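Local coordinates for protein transcriptional regulator, LacI family (Burkholderia phymatum, PDB 2RGY) that probably regulates transcription as a LacI-family repressor-type protein, its periplasmic-binding-protein-like core sensing a small effector, perhaps a sugar, at residues F108-R113 with V240-A245; A120-E125 with V274-S279; V133-F138 with E145-F150; A178-L183 with A206-L211. One frame throughout, in Å; residues are numbered along the deposited sequence.

Interaction 1: F108-R113 with V240-A245; sequences FCPDHR and VHIPTA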
loop_
_atom_site.group_PDB
_atom_site.type_symbol
_atom_site.label_atom_id
_atom_site.label_comp_id
_atom_site.label_asym_id
_atom_site.label_seq_id
_atom_site.Cartn_x
_atom_site.Cartn_y
_atom_site.Cartn_z
ATOM N N PHE A 108 14.897 -17.496 -0.132
ATOM C CA PHE A 108 15.390 -16.351 -0.889
ATOM C C PHE A 108 15.376 -15.170 0.067
ATOM O O PHE A 108 14.318 -14.650 0.424
ATOM C CB PHE A 108 14.501 -16.117 -2.101
ATOM C CG PHE A 108 14.744 -17.107 -3.203
ATOM C CD1 PHE A 108 15.569 -16.774 -4.285
ATOM C CD2 PHE A 108 14.200 -18.399 -3.134
ATOM C CE1 PHE A 108 15.860 -17.715 -5.282
ATOM C CE2 PHE A 108 14.483 -19.352 -4.121
ATOM C CZ PHE A 108 15.314 -19.011 -5.202
ATOM N N CYS A 109 16.564 -14.755 0.487
ATOM C CA CYS A 109 16.683 -13.683 1.464
ATOM C C CYS A 109 17.817 -12.720 1.150
ATOM O O CYS A 109 18.911 -13.138 0.801
ATOM C CB CYS A 109 16.913 -14.315 2.847
ATOM S SG CYS A 109 16.572 -13.264 4.287
ATOM N N PRO A 110 17.568 -11.412 1.274
ATOM C CA PRO A 110 18.650 -10.469 0.989
ATOM C C PRO A 110 19.633 -10.454 2.166
ATOM O O PRO A 110 19.433 -11.148 3.164
ATOM C CB PRO A 110 17.911 -9.146 0.832
ATOM C CG PRO A 110 16.823 -9.269 1.850
ATOM C CD PRO A 110 16.333 -10.699 1.647
ATOM N N ASP A 111 20.691 -9.663 2.045
ATOM C CA ASP A 111 21.690 -9.569 3.099
ATOM C C ASP A 111 21.309 -8.463 4.089
ATOM O O ASP A 111 21.770 -7.335 3.965
ATOM C CB ASP A 111 23.059 -9.277 2.478
ATOM C CG ASP A 111 24.181 -9.323 3.493
ATOM O OD1 ASP A 111 25.361 -9.283 3.080
ATOM O OD2 ASP A 111 23.888 -9.395 4.703
ATOM N N HIS A 112 20.468 -8.794 5.068
ATOM C CA HIS A 112 20.016 -7.818 6.062
ATOM C C HIS A 112 21.133 -7.312 6.971
ATOM O O HIS A 112 21.086 -6.177 7.446
ATOM C CB HIS A 112 18.890 -8.410 6.917
ATOM C CG HIS A 112 17.598 -8.581 6.181
ATOM N ND1 HIS A 112 16.943 -7.531 5.573
ATOM C CD2 HIS A 112 16.843 -9.681 5.944
ATOM C CE1 HIS A 112 15.842 -7.976 4.993
ATOM N NE2 HIS A 112 15.759 -9.278 5.203
ATOM N N ARG A 113 22.133 -8.153 7.216
ATOM C CA ARG A 113 23.258 -7.767 8.066
ATOM C C ARG A 113 23.909 -6.565 7.397
ATOM O O ARG A 113 24.121 -5.525 8.015
ATOM C CB ARG A 113 24.256 -8.923 8.164
ATOM C CG ARG A 113 25.321 -8.775 9.231
ATOM C CD ARG A 113 26.257 -9.977 9.175
ATOM N NE ARG A 113 26.686 -10.417 10.500
ATOM C CZ ARG A 113 27.573 -11.391 10.717
ATOM N NH1 ARG A 113 28.129 -12.034 9.691
ATOM N NH2 ARG A 113 27.924 -11.713 11.962
ATOM N N VAL A 240 17.563 2.428 3.096
ATOM C CA VAL A 240 18.408 1.330 2.662
ATOM C C VAL A 240 17.578 0.578 1.612
ATOM O O VAL A 240 16.446 0.155 1.876
ATOM C CB VAL A 240 18.742 0.388 3.839
ATOM C CG1 VAL A 240 19.451 -0.851 3.334
ATOM C CG2 VAL A 240 19.617 1.118 4.858
ATOM N N HIS A 241 18.138 0.435 0.417
ATOM C CA HIS A 241 17.440 -0.236 -0.667
ATOM C C HIS A 241 17.598 -1.757 -0.672
ATOM O O HIS A 241 18.698 -2.274 -0.860
ATOM C CB HIS A 241 17.914 0.296 -2.013
ATOM C CG HIS A 241 17.238 -0.361 -3.171
ATOM N ND1 HIS A 241 15.974 -0.006 -3.586
ATOM C CD2 HIS A 241 17.620 -1.393 -3.958
ATOM C CE1 HIS A 241 15.606 -0.790 -4.583
ATOM N NE2 HIS A 241 16.586 -1.642 -4.829
ATOM N N ILE A 242 16.486 -2.460 -0.488
ATOM C CA ILE A 242 16.456 -3.925 -0.472
ATOM C C ILE A 242 15.887 -4.415 -1.808
ATOM O O ILE A 242 14.815 -3.973 -2.222
ATOM C CB ILE A 242 15.549 -4.441 0.672
ATOM C CG1 ILE A 242 16.132 -4.033 2.029
ATOM C CG2 ILE A 242 15.399 -5.951 0.580
ATOM C CD1 ILE A 242 17.538 -4.594 2.293
ATOM N N PRO A 243 16.583 -5.350 -2.484
ATOM C CA PRO A 243 16.133 -5.879 -3.779
ATOM C C PRO A 243 14.976 -6.858 -3.642
ATOM O O PRO A 243 15.105 -8.036 -3.954
ATOM C CB PRO A 243 17.393 -6.544 -4.322
ATOM C CG PRO A 243 17.946 -7.174 -3.089
ATOM C CD PRO A 243 17.770 -6.086 -2.016
ATOM N N THR A 244 13.838 -6.348 -3.196
ATOM C CA THR A 244 12.651 -7.162 -2.987
ATOM C C THR A 244 12.015 -7.693 -4.263
ATOM O O THR A 244 11.602 -8.850 -4.312
ATOM C CB THR A 244 11.608 -6.367 -2.183
ATOM O OG1 THR A 244 12.128 -6.129 -0.868
ATOM C CG2 THR A 244 10.292 -7.132 -2.086
ATOM N N ALA A 245 11.926 -6.858 -5.289
ATOM C CA ALA A 245 11.334 -7.289 -6.553
ATOM C C ALA A 245 12.156 -8.414 -7.183
ATOM O O ALA A 245 11.598 -9.402 -7.659
ATOM C CB ALA A 245 11.227 -6.118 -7.513
#

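Interaction 2: A120-E125 with V274-S279; sequences AATLIE and VSMRAS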
loop_
_atom_site.group_PDB
_atom_site.type_symbol
_atom_site.label_atom_id
_atom_site.label_comp_id
_atom_site.label_asym_id
_atom_site.label_seq_id
_atom_site.Cartn_x
_atom_site.Cartn_y
_atom_site.Cartn_z
ATOM N N ALA A 120 23.799 2.244 9.549
ATOM C CA ALA A 120 24.659 2.819 10.565
ATOM C C ALA A 120 25.745 3.683 9.930
ATOM O O ALA A 120 25.992 4.797 10.381
ATOM C CB ALA A 120 25.290 1.716 11.410
ATOM N N ALA A 121 26.387 3.174 8.883
ATOM C CA ALA A 121 27.459 3.906 8.215
ATOM C C ALA A 121 26.985 5.222 7.629
ATOM O O ALA A 121 27.723 6.206 7.631
ATOM C CB ALA A 121 28.080 3.049 7.124
ATOM N N THR A 122 25.761 5.238 7.111
ATOM C CA THR A 122 25.219 6.461 6.542
ATOM C C THR A 122 25.169 7.508 7.653
ATOM O O THR A 122 25.689 8.613 7.504
ATOM C CB THR A 122 23.787 6.259 5.984
ATOM O OG1 THR A 122 23.780 5.192 5.030
ATOM C CG2 THR A 122 23.308 7.529 5.301
ATOM N N LEU A 123 24.563 7.147 8.778
ATOM C CA LEU A 123 24.450 8.061 9.906
ATOM C C LEU A 123 25.812 8.473 10.466
ATOM O O LEU A 123 26.087 9.654 10.657
ATOM C CB LEU A 123 23.613 7.426 11.017
ATOM C CG LEU A 123 22.141 7.192 10.654
ATOM C CD1 LEU A 123 21.422 6.457 11.781
ATOM C CD2 LEU A 123 21.474 8.531 10.366
ATOM N N ILE A 124 26.664 7.497 10.729
ATOM C CA ILE A 124 27.963 7.808 11.283
ATOM C C ILE A 124 28.805 8.667 10.351
ATOM O O ILE A 124 29.474 9.586 10.802
ATOM C CB ILE A 124 28.721 6.527 11.661
ATOM C CG1 ILE A 124 28.064 5.912 12.906
ATOM C CG2 ILE A 124 30.191 6.853 11.956
ATOM C CD1 ILE A 124 28.397 4.462 13.125
ATOM N N GLU A 125 28.751 8.391 9.054
ATOM C CA GLU A 125 29.524 9.162 8.091
ATOM C C GLU A 125 29.058 10.612 8.032
ATOM O O GLU A 125 29.794 11.494 7.580
ATOM C CB GLU A 125 29.437 8.514 6.709
ATOM C CG GLU A 125 30.180 7.173 6.646
ATOM C CD GLU A 125 30.081 6.497 5.295
ATOM O OE1 GLU A 125 29.317 6.984 4.432
ATOM O OE2 GLU A 125 30.765 5.467 5.091
ATOM N N VAL A 274 22.176 2.231 -0.534
ATOM C CA VAL A 274 21.428 3.246 0.187
ATOM C C VAL A 274 20.891 4.283 -0.779
ATOM O O VAL A 274 21.634 4.838 -1.588
ATOM C CB VAL A 274 22.289 3.947 1.242
ATOM C CG1 VAL A 274 21.527 5.101 1.847
ATOM C CG2 VAL A 274 22.658 2.964 2.332
ATOM N N SER A 275 19.590 4.526 -0.705
ATOM C CA SER A 275 18.969 5.513 -1.564
ATOM C C SER A 275 18.999 6.840 -0.821
ATOM O O SER A 275 18.164 7.101 0.039
ATOM C CB SER A 275 17.535 5.097 -1.886
ATOM O OG SER A 275 17.540 3.848 -2.555
HETATM N N MSE A 276 19.988 7.662 -1.144
HETATM C CA MSE A 276 20.149 8.954 -0.494
HETATM C C MSE A 276 19.124 9.959 -0.979
HETATM O O MSE A 276 19.051 10.259 -2.171
HETATM C CB MSE A 276 21.555 9.517 -0.750
HETATM C CG MSE A 276 22.675 8.905 0.085
HETATM SE SE MSE A 276 22.569 9.219 1.880
HETATM C CE MSE A 276 22.230 10.952 1.928
ATOM N N ARG A 277 18.329 10.476 -0.052
ATOM C CA ARG A 277 17.324 11.467 -0.411
ATOM C C ARG A 277 17.539 12.706 0.436
ATOM O O ARG A 277 18.659 13.211 0.484
ATOM C CB ARG A 277 15.917 10.876 -0.258
ATOM C CG ARG A 277 15.720 9.656 -1.169
ATOM C CD ARG A 277 14.284 9.492 -1.630
ATOM N NE ARG A 277 14.119 8.392 -2.582
ATOM C CZ ARG A 277 14.149 7.103 -2.257
ATOM N NH1 ARG A 277 14.338 6.736 -0.997
ATOM N NH2 ARG A 277 13.978 6.179 -3.193
ATOM N N ALA A 278 16.517 13.184 1.140
ATOM C CA ALA A 278 16.701 14.403 1.917
ATOM C C ALA A 278 16.498 14.336 3.424
ATOM O O ALA A 278 16.505 15.374 4.089
ATOM C CB ALA A 278 15.815 15.502 1.334
ATOM N N SER A 279 16.331 13.143 3.981
ATOM C CA SER A 279 16.098 13.037 5.417
ATOM C C SER A 279 17.363 12.894 6.255
ATOM O O SER A 279 17.297 12.899 7.477
ATOM C CB SER A 279 15.162 11.868 5.719
ATOM O OG SER A 279 15.752 10.666 5.294
#

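Interaction 3: V133-F138 with E145-F150; sequences VISGPF and ERLDGF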
loop_
_atom_site.group_PDB
_atom_site.type_symbol
_atom_site.label_atom_id
_atom_site.label_comp_id
_atom_site.label_asym_id
_atom_site.label_seq_id
_atom_site.Cartn_x
_atom_site.Cartn_y
_atom_site.Cartn_z
ATOM N N VAL A 133 17.214 3.893 17.747
ATOM C CA VAL A 133 16.634 2.916 16.838
ATOM C C VAL A 133 15.206 2.498 17.188
ATOM O O VAL A 133 14.878 2.277 18.351
ATOM C CB VAL A 133 17.474 1.625 16.789
ATOM C CG1 VAL A 133 16.841 0.645 15.819
ATOM C CG2 VAL A 133 18.917 1.932 16.391
ATOM N N ILE A 134 14.363 2.405 16.167
ATOM C CA ILE A 134 12.987 1.952 16.329
ATOM C C ILE A 134 12.964 0.704 15.459
ATOM O O ILE A 134 13.049 0.798 14.238
ATOM C CB ILE A 134 11.968 2.980 15.789
ATOM C CG1 ILE A 134 11.938 4.211 16.700
ATOM C CG2 ILE A 134 10.584 2.339 15.710
ATOM C CD1 ILE A 134 11.020 5.307 16.210
ATOM N N SER A 135 12.875 -0.467 16.082
ATOM C CA SER A 135 12.893 -1.704 15.314
ATOM C C SER A 135 11.571 -2.443 15.212
ATOM O O SER A 135 10.533 -1.975 15.690
ATOM C CB SER A 135 13.947 -2.657 15.886
ATOM O OG SER A 135 13.430 -3.430 16.965
ATOM N N GLY A 136 11.630 -3.601 14.555
ATOM C CA GLY A 136 10.463 -4.439 14.417
ATOM C C GLY A 136 10.522 -5.407 15.575
ATOM O O GLY A 136 11.360 -5.241 16.463
ATOM N N PRO A 137 9.650 -6.421 15.612
ATOM C CA PRO A 137 9.692 -7.369 16.723
ATOM C C PRO A 137 11.051 -8.044 16.847
ATOM O O PRO A 137 11.684 -8.398 15.849
ATOM C CB PRO A 137 8.575 -8.360 16.385
ATOM C CG PRO A 137 8.417 -8.233 14.893
ATOM C CD PRO A 137 8.571 -6.757 14.669
ATOM N N PHE A 138 11.493 -8.214 18.087
ATOM C CA PHE A 138 12.771 -8.847 18.361
ATOM C C PHE A 138 12.789 -10.297 17.898
ATOM O O PHE A 138 13.862 -10.870 17.692
ATOM C CB PHE A 138 13.079 -8.769 19.858
ATOM C CG PHE A 138 13.492 -7.389 20.325
ATOM C CD1 PHE A 138 13.559 -7.096 21.687
ATOM C CD2 PHE A 138 13.818 -6.380 19.398
ATOM C CE1 PHE A 138 13.936 -5.821 22.134
ATOM C CE2 PHE A 138 14.196 -5.103 19.823
ATOM C CZ PHE A 138 14.256 -4.821 21.200
ATOM N N GLU A 145 18.973 -9.607 12.363
ATOM C CA GLU A 145 20.202 -9.515 11.576
ATOM C C GLU A 145 20.415 -8.098 11.092
ATOM O O GLU A 145 21.534 -7.654 10.892
ATOM C CB GLU A 145 20.144 -10.488 10.404
ATOM C CG GLU A 145 20.633 -11.871 10.791
ATOM C CD GLU A 145 19.977 -12.970 9.993
ATOM O OE1 GLU A 145 19.927 -12.839 8.744
ATOM O OE2 GLU A 145 19.525 -13.971 10.611
ATOM N N ARG A 146 19.308 -7.396 10.916
ATOM C CA ARG A 146 19.319 -6.009 10.496
ATOM C C ARG A 146 19.982 -5.203 11.623
ATOM O O ARG A 146 20.872 -4.381 11.388
ATOM C CB ARG A 146 17.870 -5.571 10.299
ATOM C CG ARG A 146 17.655 -4.246 9.643
ATOM C CD ARG A 146 16.169 -4.126 9.301
ATOM N NE ARG A 146 15.671 -5.376 8.713
ATOM C CZ ARG A 146 14.463 -5.544 8.184
ATOM N NH1 ARG A 146 13.594 -4.541 8.155
ATOM N NH2 ARG A 146 14.118 -6.726 7.685
ATOM N N LEU A 147 19.537 -5.445 12.851
ATOM C CA LEU A 147 20.088 -4.760 14.017
ATOM C C LEU A 147 21.523 -5.212 14.275
ATOM O O LEU A 147 22.376 -4.407 14.635
ATOM C CB LEU A 147 19.252 -5.053 15.266
ATOM C CG LEU A 147 17.807 -4.559 15.328
ATOM C CD1 LEU A 147 17.214 -4.950 16.676
ATOM C CD2 LEU A 147 17.749 -3.044 15.135
ATOM N N ASP A 148 21.785 -6.504 14.118
ATOM C CA ASP A 148 23.127 -7.019 14.341
ATOM C C ASP A 148 24.129 -6.255 13.478
ATOM O O ASP A 148 25.147 -5.784 13.979
ATOM C CB ASP A 148 23.177 -8.509 14.020
ATOM C CG ASP A 148 22.644 -9.367 15.152
ATOM O OD1 ASP A 148 22.006 -8.823 16.092
ATOM O OD2 ASP A 148 22.862 -10.594 15.100
ATOM N N GLY A 149 23.831 -6.136 12.186
ATOM C CA GLY A 149 24.708 -5.415 11.277
ATOM C C GLY A 149 24.832 -3.957 11.671
ATOM O O GLY A 149 25.908 -3.361 11.582
ATOM N N PHE A 150 23.723 -3.373 12.101
ATOM C CA PHE A 150 23.724 -1.979 12.523
ATOM C C PHE A 150 24.702 -1.801 13.687
ATOM O O PHE A 150 25.567 -0.927 13.659
ATOM C CB PHE A 150 22.322 -1.580 12.980
ATOM C CG PHE A 150 22.211 -0.151 13.419
ATOM C CD1 PHE A 150 22.134 0.877 12.480
ATOM C CD2 PHE A 150 22.151 0.168 14.774
ATOM C CE1 PHE A 150 21.988 2.212 12.889
ATOM C CE2 PHE A 150 22.007 1.492 15.193
ATOM C CZ PHE A 150 21.923 2.517 14.246
#

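Interaction 4: A178-L183 with A206-L211; sequences AATCQL and ARFQQL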
loop_
_atom_site.group_PDB
_atom_site.type_symbol
_atom_site.label_atom_id
_atom_site.label_comp_id
_atom_site.label_asym_id
_atom_site.label_seq_id
_atom_site.Cartn_x
_atom_site.Cartn_y
_atom_site.Cartn_z
ATOM N N ALA A 178 3.814 5.349 17.825
ATOM C CA ALA A 178 3.879 5.139 19.262
ATOM C C ALA A 178 5.327 4.988 19.728
ATOM O O ALA A 178 5.698 5.447 20.812
ATOM C CB ALA A 178 3.078 3.893 19.637
ATOM N N ALA A 179 6.149 4.342 18.909
ATOM C CA ALA A 179 7.541 4.133 19.273
ATOM C C ALA A 179 8.303 5.455 19.253
ATOM O O ALA A 179 9.182 5.681 20.086
ATOM C CB ALA A 179 8.184 3.127 18.326
ATOM N N THR A 180 7.962 6.332 18.309
ATOM C CA THR A 180 8.638 7.622 18.236
ATOM C C THR A 180 8.267 8.428 19.477
ATOM O O THR A 180 9.124 9.067 20.092
ATOM C CB THR A 180 8.256 8.421 16.963
ATOM O OG1 THR A 180 8.624 7.676 15.790
ATOM C CG2 THR A 180 9.002 9.746 16.936
ATOM N N CYS A 181 6.993 8.382 19.854
ATOM C CA CYS A 181 6.541 9.106 21.037
ATOM C C CYS A 181 7.252 8.597 22.289
ATOM O O CYS A 181 7.706 9.385 23.118
ATOM C CB CYS A 181 5.026 8.956 21.205
ATOM S SG CYS A 181 4.103 9.795 19.919
ATOM N N GLN A 182 7.346 7.280 22.425
ATOM C CA GLN A 182 8.005 6.688 23.575
ATOM C C GLN A 182 9.457 7.168 23.638
ATOM O O GLN A 182 9.982 7.453 24.719
ATOM C CB GLN A 182 7.956 5.161 23.488
ATOM C CG GLN A 182 8.489 4.449 24.736
ATOM C CD GLN A 182 8.503 2.928 24.601
ATOM O OE1 GLN A 182 7.502 2.311 24.228
ATOM N NE2 GLN A 182 9.641 2.317 24.918
ATOM N N LEU A 183 10.094 7.280 22.475
ATOM C CA LEU A 183 11.479 7.722 22.400
ATOM C C LEU A 183 11.642 9.162 22.872
ATOM O O LEU A 183 12.489 9.451 23.708
ATOM C CB LEU A 183 11.996 7.588 20.967
ATOM C CG LEU A 183 13.396 8.122 20.683
ATOM C CD1 LEU A 183 14.434 7.367 21.522
ATOM C CD2 LEU A 183 13.690 7.983 19.197
ATOM N N ALA A 206 6.197 11.984 10.936
ATOM C CA ALA A 206 4.891 12.555 11.241
ATOM C C ALA A 206 4.915 13.213 12.604
ATOM O O ALA A 206 4.444 14.331 12.758
ATOM C CB ALA A 206 3.816 11.482 11.205
ATOM N N ARG A 207 5.468 12.510 13.588
ATOM C CA ARG A 207 5.557 13.016 14.952
ATOM C C ARG A 207 6.478 14.224 15.021
ATOM O O ARG A 207 6.115 15.250 15.577
ATOM C CB ARG A 207 6.068 11.917 15.894
ATOM C CG ARG A 207 6.085 12.316 17.364
ATOM C CD ARG A 207 4.769 12.975 17.755
ATOM N NE ARG A 207 4.694 13.267 19.181
ATOM C CZ ARG A 207 3.764 14.040 19.740
ATOM N NH1 ARG A 207 2.827 14.606 18.995
ATOM N NH2 ARG A 207 3.778 14.253 21.049
ATOM N N PHE A 208 7.669 14.097 14.447
ATOM C CA PHE A 208 8.625 15.197 14.446
ATOM C C PHE A 208 8.012 16.471 13.874
ATOM O O PHE A 208 8.271 17.560 14.370
ATOM C CB PHE A 208 9.863 14.825 13.628
ATOM C CG PHE A 208 10.710 13.754 14.260
ATOM C CD1 PHE A 208 11.731 13.143 13.531
ATOM C CD2 PHE A 208 10.491 13.354 15.584
ATOM C CE1 PHE A 208 12.531 12.152 14.099
ATOM C CE2 PHE A 208 11.290 12.355 16.173
ATOM C CZ PHE A 208 12.314 11.752 15.418
ATOM N N GLN A 209 7.209 16.332 12.822
ATOM C CA GLN A 209 6.582 17.491 12.197
ATOM C C GLN A 209 5.554 18.110 13.147
ATOM O O GLN A 209 5.432 19.335 13.227
ATOM C CB GLN A 209 5.924 17.083 10.872
ATOM C CG GLN A 209 5.518 18.239 9.940
ATOM C CD GLN A 209 4.229 18.934 10.358
ATOM O OE1 GLN A 209 3.363 18.327 10.990
ATOM N NE2 GLN A 209 4.088 20.205 9.985
ATOM N N GLN A 210 4.837 17.265 13.880
ATOM C CA GLN A 210 3.838 17.747 14.830
ATOM C C GLN A 210 4.478 18.549 15.969
ATOM O O GLN A 210 3.850 19.456 16.514
ATOM C CB GLN A 210 3.049 16.572 15.432
ATOM C CG GLN A 210 2.271 15.744 14.414
ATOM C CD GLN A 210 1.549 14.555 15.034
ATOM O OE1 GLN A 210 1.759 14.212 16.200
ATOM N NE2 GLN A 210 0.706 13.903 14.241
ATOM N N LEU A 211 5.724 18.227 16.321
ATOM C CA LEU A 211 6.401 18.915 17.423
ATOM C C LEU A 211 7.416 19.980 17.015
ATOM O O LEU A 211 8.090 20.561 17.863
ATOM C CB LEU A 211 7.078 17.885 18.330
ATOM C CG LEU A 211 6.140 16.849 18.956
ATOM C CD1 LEU A 211 6.952 15.732 19.619
ATOM C CD2 LEU A 211 5.238 17.541 19.963
#

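Interaction 1: F108-R113 with V240-A245
P110 and I242 meet at the hinge of a two-lobed, periplasmic-binding-protein-like core, where two of the chain's crossings between the lobes run past each other. Residues 108-113 lead from strand 107-108 of one sheet into helix 112-125 of the second lobe; residues 240-245 make the return trip, from strand 238-241 into helix 244-260. The side chains of P110 and I242 cross at about a right angle. CG of the P110 ring lies 3.8 Å from CG2 of I242, and the neighbouring ring atom CB of P110 is 4.1 Å from the same methyl. That methyl faces P110 because I242 holds CG2 anti to its backbone N, with CG1 beside the N (chi1 -64°), which sends the longer branch toward the H112 ring. There CD1 of I242 comes within 4.4 Å of ND1 of H112, at a slant to the ring. P110 has a second proline as neighbour, its CB 4.2 Å from CD of P243; the contact is largely apolar, and no hydrogen bond joins the two segments. The H112 ring is held from both ends, NE2 by the side chain of N97 and ND1 by the hydroxyl of Y224, which should limit how far it can turn. Both segments start helices: D111 occupies an N-cap position and caps R114 N, while P243 centres an inverse gamma turn closed by T244 N to I242 O at 2.7 Å. Within its own segment, CG of P110 sits 3.4 Å above one face of the H112 ring, displaced toward the rim.

Interaction 2: A120-E125 with V274-S279
T122 reaches from helix 120-125 to V274 and M276, and its two branches divide the work. CB points at the opposing segment, and from it the side chain forks at a chi1 of -56°. That torsion turns OG1 beside the backbone N and CG2 anti to it. The hydroxyl branch lands on V274: OG1 of T122 is 3.7 Å from CG2 of V274 and 3.9 Å from its CG1, nestled against both methyls. These are van der Waals contacts; the polar need of OG1 is met inside the helix, by a hydrogen bond with the backbone O of L118 one turn earlier. The oxygen can therefore lie on an apolar neighbour without going unsatisfied. The methyl branch goes elsewhere, with CG2 of T122 3.9 Å from SE of M276, a selenomethionine in the model. Here the two side chains pass alongside one another head to tail. What T122 touches is the margin of the mixed sheet in the C-terminal lobe of this LacI-type core: V274 lies on strand 273-275, which runs antiparallel to strand 238-241 as the outermost strand of the sheet within this chain, and M276 follows just beyond it. Helix 112-125 covers this margin, and T122 also rests on I222 of strand 220-223 deeper in the sheet. M276 gets its selenium to the helix by folding back, with CG beside its backbone N and further bends at chi2 (-65°) and chi3. V274 and M276 both pack on T238 of the adjacent strand as well. Further along the same segment, R277 forms a salt bridge with D226.

Interaction 3: V133-F138 with E145-F150
L147 of helix 145-150 sets its two methyls against V133 and S135 of strand 133-135. With CG beside the backbone N and chi2 extended, the leucine presents CD2 to both strand residues at once: CD2 of L147 is 3.9 Å from CG1 of V133 and also 3.9 Å from CB of S135. CD1 of L147 lies on S135 too, 4.1 Å from its CB, and reaches CE2 of F138 more loosely at 4.4 Å, slantwise to that ring. V133 splits its methyls between two helix residues. CG1 stands anti to the backbone N (chi1 -179°) and goes to L147, while CG2 turns toward F150, which has swung its ring out with CG anti to its own backbone N. The two side chains approach head-on and meet closely, CG2 of V133 being 3.3 Å from CE2 of F150 and 3.7 Å from CZ, a tight fit for carbon atoms. S135 takes the crowded position, OG lying between backbone N and carbonyl carbon at a chi1 of 85°. From there OG donates to the backbone O of G136 at 2.8 Å, in the carbonyl plane and on a lone pair, while CB, and OG beside it, rest on the leucine's methyls. The axes of strand 133-135 and helix segment 145-150 approach to 10.7 Å and run nearly antiparallel, at 161°, in a beta-alpha-beta unit completed by strand 166-168. L166 of that strand touches V133, S135, F138 and L147; F150 stacks on F194 of strand 192-195; I134 faces away, toward helix 173-186.

Interaction 4: A178-L183 with A206-L211
T180 and C181 of helix 173-186 meet R207 and F208 of helix 198-210, two consecutive helices of the C-terminal alpha/beta lobe, joined through strand 192-195 of its sheet. The axes of the short segments 178-183 and 206-210 come within 10.0 Å, at 50°. In the first shell, the methyl of T180 does most of the touching: CG2 of T180 is 3.6 Å from CE2 of F208, approaching the ring at a slant, and 3.8 Å from CB of R207. C181 lies along the arginine's chain, its SG 3.6 Å from NE of R207 and 3.9 Å from CD, oblique to the guanidinium and with no hydrogen bond between C181 and R207. T180 and R207 are first oriented within their own helices. T180 turns CG2 toward the other helix while OG1 bonds to the backbone O of G176 one turn back. R207 leaves its helix with CG anti to the backbone N and then bends at chi2 (47°), which carries NE and the guanidinium past C181. Farther out, Q210 holds the arginine's end: NH1 of R207 donates to OE1 of Q210 at 3.0 Å, with the acceptor close to the guanidinium plane, and the hydroxyl of Y177 on helix 173-186 holds the same OE1 from across. F208 is backed by I213, V215 and V219, and both R207 and F208 pack on L184. On this helix A206 and Q209 contact Y232 and P235 of the second subunit. One face of the R207 guanidinium carries a methyl of L211, CD1 lying 3.2 Å above the plane toward its rim.

Interaction 1 sits at the hinge, its centre about 8 Å from the centre of the chain, and the other three lie in the C-terminal lobe, all reaching its mixed sheet or the helices on it. Interactions 1 and 2 share helix 112-125, their centres about 17 Å apart, and their segments alternate along the chain; interactions 3 and 4 follow in series, both nested inside the loops those two close. Interaction 3 touches each of the other three: H112 meets R146, A120 meets F150, and I134 packs on A179 and T180. The centres of interactions 1 and 4 are about 27 Å apart. Interaction 3 thus links the hinge side to the helices near the second subunit.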